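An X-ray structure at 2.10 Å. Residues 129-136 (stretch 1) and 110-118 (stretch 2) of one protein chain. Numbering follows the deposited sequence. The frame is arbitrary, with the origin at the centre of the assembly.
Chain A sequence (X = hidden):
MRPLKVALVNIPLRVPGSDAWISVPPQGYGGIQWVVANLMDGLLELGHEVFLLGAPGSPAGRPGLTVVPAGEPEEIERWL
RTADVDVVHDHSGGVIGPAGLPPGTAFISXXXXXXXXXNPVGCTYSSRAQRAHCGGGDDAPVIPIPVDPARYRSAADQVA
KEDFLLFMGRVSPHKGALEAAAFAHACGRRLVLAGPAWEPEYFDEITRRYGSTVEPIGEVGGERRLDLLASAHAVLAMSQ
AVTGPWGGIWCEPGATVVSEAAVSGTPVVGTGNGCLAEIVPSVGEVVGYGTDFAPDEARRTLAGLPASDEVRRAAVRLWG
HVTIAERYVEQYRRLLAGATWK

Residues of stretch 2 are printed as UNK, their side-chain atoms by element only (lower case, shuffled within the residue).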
# COMPACT_ATOMS: atom_id res chain seq x y z
N ALA A 129 14.87 -0.16 2.15
CA ALA A 129 15.06 1.30 2.28
C ALA A 129 14.31 1.82 3.49
O ALA A 129 14.87 2.52 4.31
CB ALA A 129 14.61 2.02 1.04
N GLN A 130 13.06 1.39 3.66
CA GLN A 130 12.30 1.77 4.86
C GLN A 130 12.96 1.23 6.13
O GLN A 130 13.17 1.98 7.08
CB GLN A 130 10.87 1.26 4.77
CG GLN A 130 9.96 1.77 5.83
CD GLN A 130 8.84 0.81 6.13
OE1 GLN A 130 8.92 -0.36 5.76
NE2 GLN A 130 7.79 1.28 6.81
N ARG A 131 13.24 -0.07 6.18
CA ARG A 131 13.89 -0.64 7.37
C ARG A 131 15.14 0.18 7.80
O ARG A 131 15.29 0.51 8.99
CB ARG A 131 14.28 -2.11 7.15
CG ARG A 131 14.98 -2.72 8.43
CD ARG A 131 15.33 -4.18 8.28
NE ARG A 131 16.27 -4.33 7.17
CZ ARG A 131 16.77 -5.49 6.75
NH1 ARG A 131 16.39 -6.65 7.33
NH2 ARG A 131 17.61 -5.48 5.72
N ALA A 132 16.02 0.48 6.86
CA ALA A 132 17.22 1.31 7.08
C ALA A 132 16.88 2.73 7.65
O ALA A 132 17.46 3.20 8.64
CB ALA A 132 17.96 1.43 5.73
N HIS A 133 15.94 3.40 6.96
CA HIS A 133 15.49 4.71 7.24
C HIS A 133 14.84 4.79 8.64
O HIS A 133 14.96 5.81 9.37
CB HIS A 133 14.47 5.07 6.13
CG HIS A 133 13.95 6.47 6.20
ND1 HIS A 133 14.71 7.57 5.86
CD2 HIS A 133 12.74 6.94 6.60
CE1 HIS A 133 13.99 8.66 6.04
NE2 HIS A 133 12.80 8.31 6.49
N CYS A 134 14.13 3.72 9.01
CA CYS A 134 13.42 3.69 10.29
C CYS A 134 14.28 3.21 11.44
O CYS A 134 13.79 3.12 12.57
CB CYS A 134 12.16 2.82 10.19
SG CYS A 134 10.95 3.52 9.01
N GLY A 135 15.55 2.89 11.16
CA GLY A 135 16.43 2.37 12.22
C GLY A 135 16.19 0.91 12.60
O GLY A 135 16.62 0.48 13.67
N GLY A 136 15.55 0.12 11.72
CA GLY A 136 15.32 -1.31 11.98
C GLY A 136 16.61 -2.10 11.86
O GLY A 136 17.45 -1.80 11.02
N UNK A 110 3.34 -4.61 11.09
CA UNK A 110 3.82 -4.18 9.76
C UNK A 110 3.88 -2.65 9.81
O UNK A 110 2.86 -1.98 9.98
c UNK A 110 2.88 -4.58 8.62
o UNK A 110 2.80 -5.97 8.41
N UNK A 111 5.08 -2.12 9.67
CA UNK A 111 5.29 -0.68 9.56
C UNK A 111 4.99 -0.11 8.18
O UNK A 111 5.63 -0.47 7.19
c UNK A 111 7.63 2.12 10.14
n UNK A 111 5.88 1.63 11.36
c UNK A 111 6.79 1.10 10.47
n UNK A 111 7.21 3.22 10.85
c UNK A 111 6.70 -0.31 9.99
c UNK A 111 6.16 2.90 11.58
N UNK A 112 4.03 0.80 8.14
CA UNK A 112 3.61 1.44 6.89
C UNK A 112 4.00 2.93 6.80
O UNK A 112 3.40 3.69 6.01
c UNK A 112 1.65 -2.30 6.09
c UNK A 112 1.68 -0.19 6.74
n UNK A 112 2.18 -1.11 5.85
n UNK A 112 0.79 -2.17 7.09
c UNK A 112 0.80 -0.86 7.52
c UNK A 112 2.10 1.26 6.73
N UNK A 113 4.98 3.34 7.61
CA UNK A 113 5.28 4.80 7.69
C UNK A 113 6.76 5.14 7.44
O UNK A 113 7.62 4.30 7.66
c UNK A 113 1.09 6.19 8.68
c UNK A 113 0.52 5.15 9.40
c UNK A 113 2.70 4.27 9.87
c UNK A 113 1.32 4.20 10.00
c UNK A 113 3.30 5.32 9.17
c UNK A 113 2.49 6.27 8.58
c UNK A 113 4.76 5.39 9.03
N UNK A 114 7.03 6.35 6.95
CA UNK A 114 8.39 6.85 6.77
C UNK A 114 9.08 7.15 8.12
O UNK A 114 10.30 7.25 8.22
c UNK A 114 8.37 8.10 5.89
o UNK A 114 9.67 8.36 5.41
c UNK A 114 7.87 9.33 6.67
N UNK A 115 8.26 7.29 9.15
CA UNK A 115 8.69 7.66 10.50
C UNK A 115 9.16 6.42 11.28
O UNK A 115 8.84 5.29 10.93
o UNK A 115 6.34 7.61 11.15
c UNK A 115 7.53 8.39 11.25
c UNK A 115 7.24 9.77 10.63
N UNK A 116 9.89 6.62 12.35
CA UNK A 116 10.40 5.45 13.09
C UNK A 116 9.29 4.88 13.96
O UNK A 116 8.53 5.67 14.58
c UNK A 116 15.46 5.09 15.21
n UNK A 116 16.23 6.13 15.58
n UNK A 116 15.81 3.84 15.54
c UNK A 116 12.67 6.53 13.16
c UNK A 116 11.56 5.86 13.94
c UNK A 116 13.89 6.63 14.05
n UNK A 116 14.34 5.31 14.50
N UNK A 117 9.15 3.53 14.01
CA UNK A 117 8.00 2.89 14.69
C UNK A 117 7.88 3.12 16.19
O UNK A 117 8.87 3.12 16.90
c UNK A 117 9.65 1.25 14.02
c UNK A 117 8.20 1.37 14.40
c UNK A 117 10.04 2.52 13.38
N UNK A 118 6.66 3.24 16.66
CA UNK A 118 6.35 3.21 18.10
C UNK A 118 6.88 1.92 18.81
O UNK A 118 7.44 1.98 19.93
c UNK A 118 4.32 3.00 19.65
c UNK A 118 4.80 3.39 18.29
c UNK A 118 4.44 4.87 17.99
O HOH W 1 11.08 10.44 6.97
O HOH W 2 12.52 7.38 9.75

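Position 110 carries two side-chain atoms, one carbon and then one oxygen, with no branch. This is a serine, Ser110. It is buried but does not touch stretch 1; its small hydroxyl is hydrogen-bonded elsewhere in the structure.

Position 111 has one carbon leading to a five-membered ring of three carbons and two nitrogens. The CA-to-CB bond points toward stretch 1, and the sulfur of Cys134 lies at the ring edge, SG 3.8 Å from a ring carbon of 111. This is the signature of histidine, and the carbon is His111 CD2. The far ring nitrogen serves stretch 2 itself: His111 NE2 donates to the backbone O of residue 115 at 2.6 Å, so the flat ring both packs against Cys134, just past the helix, and holds the backbone of residue 115. His111 O accepts a hydrogen bond from Gln130 NE2 at 2.8 Å.

Position 112 shows the same composition, one carbon and a five-membered ring with two nitrogens, and the ring makes no contact with stretch 1; it is also histidine. The CA-to-CB bond of His112 points away from stretch 1, and its NE2 is hydrogen-bonded elsewhere in the structure.

Position 113 has one carbon and a ring of six carbons, with no further atom on the ring: phenylalanine rather than tyrosine. The CA-to-CB bond of Phe113 points away from stretch 1, and the link to stretch 1 is made by its backbone: Phe113 O accepts the second hydrogen bond from Gln130 NE2, at 3.1 Å.

At position 114 one carbon carries an oxygen and a carbon, and that oxygen lies 3.3 Å from His133 NE2. A branched hydroxyl side chain means threonine. The short hydroxyl suits the place because it can give a hydrogen to a water, 3.0 Å from Thr114 OG1, that also binds His133 NE2 at 2.8 Å. A second water donates to both backbone oxygens, Thr114 O at 2.7 Å and His133 O at 2.9 Å.

Position 115 has the same branched set of one carbon bearing an oxygen and a carbon, again threonine. The CA-to-CB bond of Thr115 points away from stretch 1; Thr115 O, besides receiving the His111 bond, lies 3.4 Å from Cys134 SG.

Position 116 extends through three carbons and a nitrogen to a carbon bearing two more nitrogens. Its CA-to-CB bond runs sideways, but the long chain comes nearer at its end, and the chain nitrogen of 116 lies 3.0 Å from Cys134 O. This is arginine, long enough for Arg116 NE to donate to that carbonyl. Gly135 suits this place: an ideal CB there would lie 2.2 Å from Arg116 NH2, and its positive phi itself favours glycine.

Position 117 has three carbons closing a ring onto the backbone nitrogen, and a ring carbon of 117 lies 3.8 Å from Cys134 CB. This is proline; the compact apolar ring of Pro117 offers carbon to carbon there.

Position 118 has one carbon carrying two carbons, a valine; Val118 is out of reach of stretch 1.

The contact works by setting a loop against the last turn of a helix and the residues just after it. Gln130 gathers two backbone carbonyls through one amide nitrogen, using nearly straight bonds; Cys134, buried, has more of its area covered by the other stretch than any other residue here; and Arg116 binds a carbonyl just beyond the helix, where the Schellman turn closes the last turn.

Stretch 2 110-118: SHHFTTRPV
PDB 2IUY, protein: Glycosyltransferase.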